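Local coordinates for CBS domain protein (Shewanella oneidensis, PDB 3LHH), which binds adenosine monophosphate in its paired CBS domains, which form one part of a larger membrane protein that may also bind flavin adenine dinucleotide, at residues V55-N60 / S76-C81; D86-I91 / M139-D144; G90-K95 / D111-C116. All coordinates share one frame; numbering follows the deposited sequence. Where two conformers were deposited one is given.

Contact 1: residues V55-N60 / S76-C81. With AMP (adenosine monophosphate), chain B.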
loop_
_atom_site.group_PDB
_atom_site.type_symbol
_atom_site.label_atom_id
_atom_site.label_comp_id
_atom_site.label_asym_id
_atom_site.label_seq_id
_atom_site.Cartn_x
_atom_site.Cartn_y
_atom_site.Cartn_z
ATOM N N VAL A 55 7.284 -1.389 2.145
ATOM C CA VAL A 55 7.849 -2.454 1.321
ATOM C C VAL A 55 7.074 -2.489 0.024
ATOM O O VAL A 55 5.857 -2.650 0.049
ATOM C CB VAL A 55 7.718 -3.828 2.024
ATOM C CG1 VAL A 55 8.207 -4.936 1.122
ATOM C CG2 VAL A 55 8.471 -3.823 3.352
ATOM N N PHE A 56 7.757 -2.340 -1.108
ATOM C CA PHE A 56 7.064 -2.087 -2.374
ATOM C C PHE A 56 7.622 -2.884 -3.546
ATOM O O PHE A 56 8.744 -3.377 -3.493
ATOM C CB PHE A 56 7.092 -0.588 -2.710
ATOM C CG PHE A 56 8.477 -0.049 -2.993
ATOM C CD1 PHE A 56 9.238 0.506 -1.976
ATOM C CD2 PHE A 56 9.002 -0.077 -4.278
ATOM C CE1 PHE A 56 10.507 1.010 -2.230
ATOM C CE2 PHE A 56 10.275 0.417 -4.544
ATOM C CZ PHE A 56 11.027 0.963 -3.518
ATOM N N LEU A 57 6.822 -3.025 -4.596
ATOM C CA LEU A 57 7.276 -3.674 -5.821
ATOM C C LEU A 57 7.554 -2.647 -6.933
ATOM O O LEU A 57 6.913 -1.601 -6.993
ATOM C CB LEU A 57 6.247 -4.700 -6.279
ATOM C CG LEU A 57 5.805 -5.722 -5.221
ATOM C CD1 LEU A 57 4.936 -6.788 -5.858
ATOM C CD2 LEU A 57 6.987 -6.353 -4.536
ATOM N N ASP A 58 8.522 -2.941 -7.796
ATOM C CA ASP A 58 8.940 -1.999 -8.842
ATOM C C ASP A 58 8.689 -2.630 -10.204
ATOM O O ASP A 58 9.264 -3.660 -10.561
ATOM C CB ASP A 58 10.418 -1.613 -8.667
ATOM C CG ASP A 58 10.869 -0.454 -9.585
ATOM O OD1 ASP A 58 10.302 -0.254 -10.684
ATOM O OD2 ASP A 58 11.829 0.253 -9.196
ATOM N N LEU A 59 7.785 -2.019 -10.945
ATOM C CA LEU A 59 7.443 -2.490 -12.269
ATOM C C LEU A 59 8.615 -2.404 -13.227
ATOM O O LEU A 59 8.587 -3.035 -14.275
ATOM C CB LEU A 59 6.294 -1.656 -12.837
ATOM C CG LEU A 59 4.933 -1.945 -12.244
ATOM C CD1 LEU A 59 3.895 -1.058 -12.905
ATOM C CD2 LEU A 59 4.601 -3.421 -12.437
ATOM N N ASN A 60 9.621 -1.589 -12.899
ATOM C CA ASN A 60 10.821 -1.495 -13.744
ATOM C C ASN A 60 11.879 -2.557 -13.424
ATOM O O ASN A 60 12.925 -2.618 -14.087
ATOM C CB ASN A 60 11.443 -0.090 -13.707
ATOM C CG ASN A 60 10.586 0.960 -14.454
ATOM O OD1 ASN A 60 10.606 2.146 -14.119
ATOM N ND2 ASN A 60 9.833 0.515 -15.455
ATOM N N SER A 76 0.343 -8.819 3.176
ATOM C CA SER A 76 -0.640 -9.304 2.212
ATOM C C SER A 76 -0.724 -8.458 0.953
ATOM O O SER A 76 -1.105 -8.951 -0.109
ATOM C CB SER A 76 -2.052 -9.358 2.852
ATOM O OG SER A 76 -2.047 -10.189 3.989
ATOM N N ARG A 77 -0.429 -7.170 1.078
ATOM C CA ARG A 77 -0.545 -6.263 -0.060
ATOM C C ARG A 77 0.694 -5.377 -0.203
ATOM O O ARG A 77 1.290 -4.967 0.781
ATOM C CB ARG A 77 -1.814 -5.398 0.052
ATOM C CG ARG A 77 -3.077 -6.174 0.437
ATOM C CD ARG A 77 -4.364 -5.388 0.162
ATOM N NE ARG A 77 -4.798 -5.548 -1.224
ATOM C CZ ARG A 77 -5.339 -6.662 -1.712
ATOM N NH1 ARG A 77 -5.520 -7.722 -0.930
ATOM N NH2 ARG A 77 -5.691 -6.719 -2.988
ATOM N N PHE A 78 1.070 -5.091 -1.444
ATOM C CA PHE A 78 2.260 -4.280 -1.711
ATOM C C PHE A 78 1.944 -3.144 -2.659
ATOM O O PHE A 78 1.411 -3.381 -3.737
ATOM C CB PHE A 78 3.349 -5.148 -2.331
ATOM C CG PHE A 78 3.852 -6.222 -1.407
ATOM C CD1 PHE A 78 4.952 -5.993 -0.608
ATOM C CD2 PHE A 78 3.209 -7.449 -1.322
ATOM C CE1 PHE A 78 5.438 -6.997 0.258
ATOM C CE2 PHE A 78 3.677 -8.445 -0.455
ATOM C CZ PHE A 78 4.789 -8.210 0.332
ATOM N N PRO A 79 2.288 -1.907 -2.261
ATOM C CA PRO A 79 2.288 -0.780 -3.189
ATOM C C PRO A 79 3.230 -1.099 -4.335
ATOM O O PRO A 79 4.263 -1.741 -4.126
ATOM C CB PRO A 79 2.860 0.369 -2.351
ATOM C CG PRO A 79 2.719 -0.110 -0.880
ATOM C CD PRO A 79 2.895 -1.569 -0.962
ATOM N N VAL A 80 2.869 -0.660 -5.533
ATOM C CA VAL A 80 3.653 -0.905 -6.733
ATOM C C VAL A 80 3.963 0.414 -7.396
ATOM O O VAL A 80 3.065 1.219 -7.669
ATOM C CB VAL A 80 2.870 -1.720 -7.770
ATOM C CG1 VAL A 80 3.708 -1.897 -9.027
ATOM C CG2 VAL A 80 2.461 -3.056 -7.194
ATOM N N CYS A 81 5.229 0.627 -7.697
ATOM C CA CYS A 81 5.613 1.881 -8.283
ATOM C C CYS A 81 6.512 1.651 -9.491
ATOM O O CYS A 81 6.701 0.510 -9.939
ATOM C CB CYS A 81 6.326 2.722 -7.230
ATOM S SG CYS A 81 7.923 2.035 -6.811
HETATM P P AMP B . -0.128 -7.471 6.985
HETATM O O1P AMP B . 1.353 -7.687 7.210
HETATM O O2P AMP B . -0.509 -7.459 5.529
HETATM O O3P AMP B . -1.046 -8.281 7.868
HETATM O "O5'" AMP B . -0.303 -5.992 7.578
HETATM C "C5'" AMP B . -0.086 -5.758 8.973
HETATM C "C4'" AMP B . 0.530 -4.375 9.195
HETATM O "O4'" AMP B . 1.819 -4.264 8.571
HETATM C "C3'" AMP B . -0.290 -3.254 8.564
HETATM O "O3'" AMP B . -1.386 -2.825 9.393
HETATM C "C2'" AMP B . 0.756 -2.178 8.368
HETATM O "O2'" AMP B . 1.035 -1.648 9.665
HETATM C "C1'" AMP B . 1.984 -2.970 7.962
HETATM N N9 AMP B . 2.093 -3.183 6.488
HETATM C C8 AMP B . 1.232 -3.878 5.718
HETATM N N7 AMP B . 1.624 -3.916 4.424
HETATM C C5 AMP B . 2.772 -3.218 4.350
HETATM C C6 AMP B . 3.728 -2.879 3.275
HETATM N N6 AMP B . 3.526 -3.282 1.990
HETATM N N1 AMP B . 4.813 -2.162 3.621
HETATM C C2 AMP B . 5.029 -1.762 4.896
HETATM N N3 AMP B . 4.198 -2.036 5.920
HETATM C C4 AMP B . 3.072 -2.746 5.706
#

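Contact 2: residues D86-I91 / M139-D144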
loop_
_atom_site.group_PDB
_atom_site.type_symbol
_atom_site.label_atom_id
_atom_site.label_comp_id
_atom_site.label_asym_id
_atom_site.label_seq_id
_atom_site.Cartn_x
_atom_site.Cartn_y
_atom_site.Cartn_z
ATOM N N ASP A 86 7.766 7.544 -5.296
ATOM C CA ASP A 86 7.104 8.785 -5.704
ATOM C C ASP A 86 6.500 8.685 -7.090
ATOM O O ASP A 86 6.012 9.667 -7.636
ATOM C CB ASP A 86 8.052 9.981 -5.605
ATOM C CG ASP A 86 8.318 10.376 -4.172
ATOM O OD1 ASP A 86 7.410 10.975 -3.555
ATOM O OD2 ASP A 86 9.411 10.056 -3.654
ATOM N N ASP A 87 6.541 7.490 -7.663
ATOM C CA ASP A 87 5.803 7.221 -8.888
ATOM C C ASP A 87 4.976 5.960 -8.646
ATOM O O ASP A 87 5.195 4.929 -9.273
ATOM C CB ASP A 87 6.753 7.068 -10.083
ATOM C CG ASP A 87 6.023 7.003 -11.422
ATOM O OD1 ASP A 87 4.794 7.246 -11.469
ATOM O OD2 ASP A 87 6.687 6.705 -12.438
HETATM N N MSE A 88 4.025 6.064 -7.721
HETATM C CA MSE A 88 3.178 4.942 -7.332
HETATM C C MSE A 88 2.151 4.647 -8.409
HETATM O O MSE A 88 1.452 5.541 -8.871
HETATM C CB MSE A 88 2.442 5.256 -6.035
HETATM C CG MSE A 88 1.965 4.026 -5.312
HETATM SE SE MSE A 88 3.535 3.196 -4.592
HETATM C CE MSE A 88 3.810 4.415 -3.120
ATOM N N VAL A 89 2.039 3.390 -8.799
ATOM C CA VAL A 89 1.070 3.038 -9.826
ATOM C C VAL A 89 -0.173 2.350 -9.242
ATOM O O VAL A 89 -1.237 2.379 -9.853
ATOM C CB VAL A 89 1.714 2.175 -10.925
ATOM C CG1 VAL A 89 0.658 1.592 -11.829
ATOM C CG2 VAL A 89 2.679 3.019 -11.744
ATOM N N GLY A 90 -0.029 1.749 -8.056
ATOM C CA GLY A 90 -1.119 1.038 -7.404
ATOM C C GLY A 90 -0.637 0.002 -6.391
ATOM O O GLY A 90 0.378 0.175 -5.732
ATOM N N ILE A 91 -1.363 -1.099 -6.294
ATOM C CA ILE A 91 -1.183 -2.039 -5.201
ATOM C C ILE A 91 -1.402 -3.449 -5.721
ATOM O O ILE A 91 -2.166 -3.658 -6.660
ATOM C CB ILE A 91 -2.200 -1.751 -4.079
ATOM C CG1 ILE A 91 -1.842 -0.468 -3.339
ATOM C CG2 ILE A 91 -2.277 -2.893 -3.092
ATOM C CD1 ILE A 91 -3.009 0.064 -2.524
HETATM N N MSE A 139 -5.750 -0.163 2.160
HETATM C CA MSE A 139 -4.542 0.652 2.205
HETATM C C MSE A 139 -4.754 1.993 1.485
HETATM O O MSE A 139 -5.312 2.025 0.395
HETATM C CB MSE A 139 -3.437 -0.155 1.519
HETATM C CG MSE A 139 -2.098 0.491 1.369
HETATM SE SE MSE A 139 -0.814 -0.855 0.697
HETATM C CE MSE A 139 -0.687 -2.005 2.268
ATOM N N VAL A 140 -4.339 3.098 2.102
ATOM C CA VAL A 140 -4.373 4.408 1.441
ATOM C C VAL A 140 -3.009 5.080 1.557
ATOM O O VAL A 140 -2.284 4.882 2.542
ATOM C CB VAL A 140 -5.440 5.363 2.029
ATOM C CG1 VAL A 140 -6.844 4.772 1.913
ATOM C CG2 VAL A 140 -5.109 5.699 3.473
ATOM N N PHE A 141 -2.657 5.862 0.542
ATOM C CA PHE A 141 -1.404 6.603 0.537
ATOM C C PHE A 141 -1.621 8.041 0.994
ATOM O O PHE A 141 -2.600 8.687 0.625
ATOM C CB PHE A 141 -0.772 6.578 -0.853
ATOM C CG PHE A 141 -0.428 5.193 -1.334
ATOM C CD1 PHE A 141 0.431 4.379 -0.604
ATOM C CD2 PHE A 141 -0.953 4.705 -2.518
ATOM C CE1 PHE A 141 0.741 3.100 -1.047
ATOM C CE2 PHE A 141 -0.633 3.428 -2.969
ATOM C CZ PHE A 141 0.204 2.626 -2.232
ATOM N N VAL A 142 -0.688 8.537 1.791
ATOM C CA VAL A 142 -0.773 9.872 2.340
ATOM C C VAL A 142 0.313 10.778 1.756
ATOM O O VAL A 142 1.488 10.407 1.733
ATOM C CB VAL A 142 -0.628 9.822 3.862
ATOM C CG1 VAL A 142 -0.766 11.218 4.454
ATOM C CG2 VAL A 142 -1.673 8.871 4.457
ATOM N N VAL A 143 -0.085 11.957 1.279
ATOM C CA VAL A 143 0.859 12.919 0.704
ATOM C C VAL A 143 0.872 14.210 1.514
ATOM O O VAL A 143 -0.113 14.530 2.182
ATOM C CB VAL A 143 0.506 13.277 -0.764
ATOM C CG1 VAL A 143 0.377 12.010 -1.597
ATOM C CG2 VAL A 143 -0.792 14.094 -0.819
ATOM N N ASP A 144 1.982 14.947 1.460
ATOM C CA ASP A 144 2.051 16.269 2.091
ATOM C C ASP A 144 1.559 17.359 1.139
ATOM O O ASP A 144 0.979 17.068 0.089
ATOM C CB ASP A 144 3.460 16.581 2.634
ATOM C CG ASP A 144 4.544 16.581 1.546
ATOM O OD1 ASP A 144 4.228 16.791 0.349
ATOM O OD2 ASP A 144 5.728 16.375 1.902
#

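Contact 3: residues G90-K95 / D111-C116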
loop_
_atom_site.group_PDB
_atom_site.type_symbol
_atom_site.label_atom_id
_atom_site.label_comp_id
_atom_site.label_asym_id
_atom_site.label_seq_id
_atom_site.Cartn_x
_atom_site.Cartn_y
_atom_site.Cartn_z
ATOM N N GLY A 90 -0.029 1.749 -8.056
ATOM C CA GLY A 90 -1.119 1.038 -7.404
ATOM C C GLY A 90 -0.637 0.002 -6.391
ATOM O O GLY A 90 0.378 0.175 -5.732
ATOM N N ILE A 91 -1.363 -1.099 -6.294
ATOM C CA ILE A 91 -1.183 -2.039 -5.201
ATOM C C ILE A 91 -1.402 -3.449 -5.721
ATOM O O ILE A 91 -2.166 -3.658 -6.660
ATOM C CB ILE A 91 -2.200 -1.751 -4.079
ATOM C CG1 ILE A 91 -1.842 -0.468 -3.339
ATOM C CG2 ILE A 91 -2.277 -2.893 -3.092
ATOM C CD1 ILE A 91 -3.009 0.064 -2.524
ATOM N N ILE A 92 -0.730 -4.417 -5.111
ATOM C CA ILE A 92 -0.828 -5.796 -5.556
ATOM C C ILE A 92 -1.103 -6.670 -4.350
ATOM O O ILE A 92 -0.556 -6.440 -3.263
ATOM C CB ILE A 92 0.482 -6.237 -6.258
ATOM C CG1 ILE A 92 0.192 -6.651 -7.696
ATOM C CG2 ILE A 92 1.165 -7.369 -5.528
ATOM C CD1 ILE A 92 1.022 -5.895 -8.708
ATOM N N SER A 93 -1.967 -7.661 -4.547
ATOM C CA SER A 93 -2.205 -8.695 -3.559
ATOM C C SER A 93 -1.134 -9.773 -3.688
ATOM O O SER A 93 -0.903 -10.293 -4.781
ATOM C CB SER A 93 -3.581 -9.317 -3.787
ATOM O OG SER A 93 -3.671 -10.566 -3.137
ATOM N N ALA A 94 -0.481 -10.110 -2.582
ATOM C CA ALA A 94 0.562 -11.116 -2.629
ATOM C C ALA A 94 -0.023 -12.471 -3.040
ATOM O O ALA A 94 0.560 -13.206 -3.846
ATOM C CB ALA A 94 1.252 -11.216 -1.284
ATOM N N LYS A 95 -1.173 -12.796 -2.470
ATOM C CA LYS A 95 -1.800 -14.085 -2.712
ATOM C C LYS A 95 -2.034 -14.271 -4.193
ATOM O O LYS A 95 -1.838 -15.354 -4.730
ATOM C CB LYS A 95 -3.128 -14.180 -1.958
ATOM C CG LYS A 95 -3.932 -15.427 -2.286
ATOM C CD LYS A 95 -5.234 -15.470 -1.505
ATOM C CE LYS A 95 -6.112 -16.613 -1.994
ATOM N NZ LYS A 95 -7.338 -16.776 -1.159
ATOM N N ASP A 111 -0.377 -6.348 -14.804
ATOM C CA ASP A 111 -1.732 -6.850 -14.997
ATOM C C ASP A 111 -2.468 -7.099 -13.676
ATOM O O ASP A 111 -3.693 -7.189 -13.643
ATOM C CB ASP A 111 -1.694 -8.136 -15.829
ATOM C CG ASP A 111 -1.311 -7.883 -17.286
ATOM O OD1 ASP A 111 -1.303 -6.704 -17.722
ATOM O OD2 ASP A 111 -1.024 -8.869 -17.999
ATOM N N LEU A 112 -1.721 -7.213 -12.584
ATOM C CA LEU A 112 -2.333 -7.483 -11.295
ATOM C C LEU A 112 -2.485 -6.213 -10.462
ATOM O O LEU A 112 -3.023 -6.251 -9.359
ATOM C CB LEU A 112 -1.546 -8.546 -10.518
ATOM C CG LEU A 112 -1.556 -9.969 -11.093
ATOM C CD1 LEU A 112 -0.751 -10.013 -12.381
ATOM C CD2 LEU A 112 -1.012 -10.973 -10.092
ATOM N N VAL A 113 -2.021 -5.084 -10.984
ATOM C CA VAL A 113 -2.062 -3.859 -10.204
ATOM C C VAL A 113 -3.504 -3.404 -10.012
ATOM O O VAL A 113 -4.274 -3.369 -10.962
ATOM C CB VAL A 113 -1.270 -2.737 -10.887
ATOM C CG1 VAL A 113 -1.372 -1.437 -10.084
ATOM C CG2 VAL A 113 0.176 -3.151 -11.069
ATOM N N LYS A 114 -3.866 -3.063 -8.781
ATOM C CA LYS A 114 -5.194 -2.524 -8.499
ATOM C C LYS A 114 -5.038 -1.073 -8.082
ATOM O O LYS A 114 -3.951 -0.657 -7.654
ATOM C CB LYS A 114 -5.875 -3.312 -7.381
ATOM C CG LYS A 114 -5.795 -4.828 -7.541
ATOM C CD LYS A 114 -6.536 -5.298 -8.783
ATOM C CE LYS A 114 -6.354 -6.789 -9.015
ATOM N NZ LYS A 114 -7.083 -7.244 -10.236
ATOM N N ASN A 115 -6.117 -0.307 -8.201
ATOM C CA ASN A 115 -6.064 1.130 -7.947
ATOM C C ASN A 115 -5.737 1.496 -6.510
ATOM O O ASN A 115 -6.095 0.792 -5.585
ATOM C CB ASN A 115 -7.379 1.812 -8.343
ATOM C CG ASN A 115 -7.372 3.297 -8.024
ATOM O OD1 ASN A 115 -6.467 4.023 -8.439
ATOM N ND2 ASN A 115 -8.371 3.755 -7.268
ATOM N N CYS A 116 -5.073 2.628 -6.338
ATOM C CA CYS A 116 -4.669 3.098 -5.028
ATOM C C CYS A 116 -5.213 4.496 -4.814
ATOM O O CYS A 116 -5.194 5.320 -5.734
ATOM C CB CYS A 116 -3.144 3.141 -4.955
ATOM S SG CYS A 116 -2.383 4.312 -6.123
HETATM O O HOH W 1 -3.591 -7.761 -7.160
#

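Contact 1: residues V55-N60 / S76-C81
The adenine end of the AMP pocket forms where Val55 meets Phe78 and Pro79. The backbone of Val55 pairs with the base: its N donates to AMP N1 at 3.0 Å, and its O accepts from AMP N6 at 3.1 Å. The same N6 donates to Arg77 O at 3.0 Å, which leaves the amino group gripped by both segments. Ser76 N holds the phosphate at O2P, 2.8 Å away. Val55 CG1, anti to its backbone N (chi1 176°), meets the edge of the Phe78 ring in plane, 3.6 Å from CE1. Beyond the pocket, strands 57-58 and 77-81 run parallel in a beta-alpha-beta unit that crosses over through helix 63-71. Three nearly straight backbone bonds join them: Leu57 N to Pro79 O, Cys81 N to Leu57 O and Leu59 N to Cys81 O, each 2.9 Å. Cys81 SG approaches the Phe56 ring obliquely, 4.3 Å from its centre. Asp58 OD1 accepts from Asn60 N in an Asx turn and also from Asn83 N; an alanine here would probably leave both N-H groups without this acceptor and the turn less fixed. Leu59 CG presses tightly on Val80 CG1 at 3.4 Å.

Contact 2: residues D86-I91 / M139-D144
The core between the two sheets of the CBS pair is filled here by Met88 and Ile91 on one side and Met139 and Phe141 on the other. Strand 88-91 belongs to the three-stranded sheet and strand 139-143 to the four-stranded one. Their axes pass 9.2 Å apart and run nearly antiparallel, at 159°. No hydrogen bond crosses; the contact is made almost wholly by side chains. Both methionines are selenomethionines in this crystal.

Phe141 reaches in between Met88 and Ile91. In Met88 the bend at chi2 (72°) sets SE, and that at chi3 (76°) swings CE over one face of the Phe141 ring. CE lies 4.2 Å from the ring centre, offset toward the rim, in a CH-pi contact. The Met88 SE comes obliquely at 4.7 Å from the same centre, a Met-aromatic contact. Nearer its backbone, Met88 CG touches Phe141 CE2 at 3.5 Å.

The Ile91 side chain runs past the ring in the reverse sense, its CG1 on the other side of the ring plane from Met88 CE. Phe118, Pro79 and Leu149 also touch the Phe141 side chain, so the ring is buried among residues of both sheets. Between Met88 and Ile91, Val89 and Gly90 both face Val80 in a classic beta bulge. Gly90 O lies at the edge of the Phe141 ring, near its plane.

Met139 extends this apolar layer to the ligand, since its side chain touches both AMP and Pro79. It therefore joins the packing between the sheets to the nucleotide pocket. One branch of Ile91 serves both partners: CG1 meets Phe141 CZ at 3.9 Å, and CD1 at its end meets Met139 SE at 4.0 Å.

Contact 3: residues G90-K95 / D111-C116
Ile92 reaches from strand 90-93 to Leu112 and Val113 in the neighbouring loop. From CB its longer branch turns toward them, with chi1 at -120°, away from the staggered positions. CG1 meets Leu112 O at 3.6 Å and also packs on Leu112 CB. At the tip, CD1 touches Val113 CG2 at 3.7 Å, with the two side chains set roughly perpendicular. The backbones are tied beside this pair. Lys114 N donates to Ile91 O at 2.8 Å, and Ile91 N donates back to Lys114 O at 3.0 Å, less straight at 142°. Gly90 packs closely against the loop: its CA is 3.7 Å from Val113 CG1 and 3.7 Å from Cys116 SG. A CB on Gly90 would clash with Lys114 O and Val113 CG1. One water accepts from Ser93 N and donates to Leu112 O, extending the link to the end of the strand. There Ser93 is the N-cap of helix 94-102, with a weak bond from Gln96 N to its OG. Ile91 and Lys114 form a single antiparallel hydrogen-bonded pair, which pins the segment linking the two halves of a CBS pair to edge strand 88-93 before it enters strand 117-120.

How the contacts relate
Contact 1 closes along the chain before contacts 2 and 3 open, and those two start from the same strand, 88-93, sharing Gly90 and Ile91. Strands 77-81 and 88-93 are neighbours in the three-stranded sheet, so all three contacts involve that sheet. The centres of contacts 1 and 2 lie about 10 Å apart, those of 1 and 3 about 8 Å, and those of 2 and 3 about 12 Å. Contact 1 belongs to the first CBS domain; contacts 2 and 3 join it to the second, one across the sheets and one through the connecting loop. AMP adjoins contacts 1 and 2, and its pocket takes residues from both halves.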